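Local coordinates for protein pyridoxal kinase (Lactobacillus plantarum, PDB 3H74) that probably phosphorylates pyridoxal at the expense of ATP to give pyridoxal 5'-phosphate, as a member of the ribokinase clan, at residues V106-L110 with Y124-M128. Numbering follows the deposited sequence.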
loop_
_atom_site.group_PDB
_atom_site.type_symbol
_atom_site.label_atom_id
_atom_site.label_comp_id
_atom_site.label_asym_id
_atom_site.label_seq_id
_atom_site.Cartn_x
_atom_site.Cartn_y
_atom_site.Cartn_z
ATOM N N VAL A 106 -2.533 -0.713 5.924
ATOM C CA VAL A 106 -3.070 -1.591 4.891
ATOM C C VAL A 106 -3.378 -0.800 3.626
ATOM O O VAL A 106 -4.080 0.217 3.668
ATOM C CB VAL A 106 -4.340 -2.337 5.362
ATOM C CG1 VAL A 106 -4.891 -3.220 4.262
ATOM C CG2 VAL A 106 -4.043 -3.166 6.589
ATOM N N ASP A 107 -2.819 -1.256 2.510
ATOM C CA ASP A 107 -3.217 -0.770 1.199
ATOM C C ASP A 107 -4.328 -1.718 0.733
ATOM O O ASP A 107 -4.055 -2.879 0.422
ATOM C CB ASP A 107 -2.023 -0.786 0.239
ATOM C CG ASP A 107 -2.358 -0.206 -1.105
ATOM O OD1 ASP A 107 -3.565 -0.034 -1.393
ATOM O OD2 ASP A 107 -1.416 0.064 -1.884
ATOM N N PRO A 108 -5.594 -1.251 0.737
ATOM C CA PRO A 108 -6.724 -2.145 0.482
ATOM C C PRO A 108 -6.933 -2.349 -1.016
ATOM O O PRO A 108 -7.877 -1.832 -1.605
ATOM C CB PRO A 108 -7.898 -1.389 1.102
ATOM C CG PRO A 108 -7.547 0.044 0.927
ATOM C CD PRO A 108 -6.037 0.132 0.990
ATOM N N VAL A 109 -6.019 -3.097 -1.625
ATOM C CA VAL A 109 -5.990 -3.257 -3.069
ATOM C C VAL A 109 -7.221 -4.034 -3.532
ATOM O O VAL A 109 -7.393 -5.208 -3.177
ATOM C CB VAL A 109 -4.692 -3.968 -3.509
ATOM C CG1 VAL A 109 -4.713 -4.275 -5.001
ATOM C CG2 VAL A 109 -3.473 -3.131 -3.151
ATOM N N LEU A 110 -8.054 -3.370 -4.332
ATOM C CA LEU A 110 -9.320 -3.945 -4.804
ATOM C C LEU A 110 -9.625 -3.625 -6.256
ATOM O O LEU A 110 -10.234 -4.432 -6.949
ATOM C CB LEU A 110 -10.511 -3.448 -3.970
ATOM C CG LEU A 110 -10.560 -3.733 -2.471
ATOM C CD1 LEU A 110 -11.654 -2.901 -1.850
ATOM C CD2 LEU A 110 -10.776 -5.209 -2.173
ATOM N N TYR A 124 -14.569 -10.661 -1.631
ATOM C CA TYR A 124 -13.223 -10.161 -1.361
ATOM C C TYR A 124 -13.269 -8.787 -0.696
ATOM O O TYR A 124 -12.485 -8.519 0.215
ATOM C CB TYR A 124 -12.364 -10.135 -2.625
ATOM C CG TYR A 124 -10.905 -9.883 -2.320
ATOM C CD1 TYR A 124 -10.114 -10.872 -1.757
ATOM C CD2 TYR A 124 -10.325 -8.643 -2.573
ATOM C CE1 TYR A 124 -8.780 -10.651 -1.468
ATOM C CE2 TYR A 124 -8.986 -8.402 -2.273
ATOM C CZ TYR A 124 -8.223 -9.411 -1.725
ATOM O OH TYR A 124 -6.900 -9.204 -1.426
ATOM N N VAL A 125 -14.201 -7.936 -1.129
ATOM C CA VAL A 125 -14.406 -6.637 -0.494
ATOM C C VAL A 125 -14.754 -6.808 0.986
ATOM O O VAL A 125 -14.243 -6.083 1.841
ATOM C CB VAL A 125 -15.503 -5.805 -1.213
ATOM C CG1 VAL A 125 -15.713 -4.480 -0.521
ATOM C CG2 VAL A 125 -15.111 -5.553 -2.664
ATOM N N ALA A 126 -15.627 -7.769 1.286
ATOM C CA ALA A 126 -16.008 -8.039 2.665
ATOM C C ALA A 126 -14.807 -8.510 3.495
ATOM O O ALA A 126 -14.629 -8.084 4.639
ATOM C CB ALA A 126 -17.140 -9.053 2.717
ATOM N N ALA A 127 -13.978 -9.375 2.912
ATOM C CA ALA A 127 -12.761 -9.812 3.589
ATOM C C ALA A 127 -11.815 -8.632 3.864
ATOM O O ALA A 127 -11.198 -8.552 4.927
ATOM C CB ALA A 127 -12.062 -10.886 2.780
HETATM N N MSE A 128 -11.731 -7.707 2.911
HETATM C CA MSE A 128 -10.889 -6.527 3.065
HETATM C C MSE A 128 -11.400 -5.627 4.195
HETATM O O MSE A 128 -10.614 -5.075 4.963
HETATM C CB MSE A 128 -10.827 -5.748 1.758
HETATM C CG MSE A 128 -9.804 -4.625 1.790
HETATM SE SE MSE A 128 -7.990 -5.202 2.242
HETATM C CE MSE A 128 -7.805 -6.625 0.938
HETATM O O HOH W 1 -5.703 -6.883 -1.733
#
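Tyr124 OH and Val109 O are joined through one bridging water. The water lies 2.6 Å from Tyr124 OH and donates to Val109 O over 2.8 Å. It sits in the plane of the ring, at its edge. Val109 O itself reaches the same edge, 3.7 Å from Tyr124 CE2. The phenol oxygen is also hydrogen-bonded to Gly84 N, so two partners hold the end of the ring. No direct hydrogen bond links the two segments.

The rest of the contact is apolar. One methyl of Leu110, CD2, sits in the corner formed by the Tyr124 ring and the base of the Met128 side chain. Leu110 CD2 lies 3.5 Å from Tyr124 CD2. Met128 is a selenomethionine. Its CG is anti to the backbone N (chi1 -171°), and the next two torsions (56° and 52°) fold the chain back on itself. This lays the selenium against Pro108, with Met128 SE 3.7 Å from Pro108 CA. Val106 CG1 approaches the same selenium more loosely from the end of the strand. Pro108 is the centre of an inverse gamma turn, closed by Val109 N to Asp107 O at 2.8 Å.

The contact is buried. It packs the loop after strand 103-106, in the central, largely parallel sheet of the ribokinase-like alpha/beta fold, against helix 122-131. Helix 86-98 meets Tyr124 and Met128 through Cys89. Helix 142-149 covers Pro108, Leu110 and Met128 with Leu148.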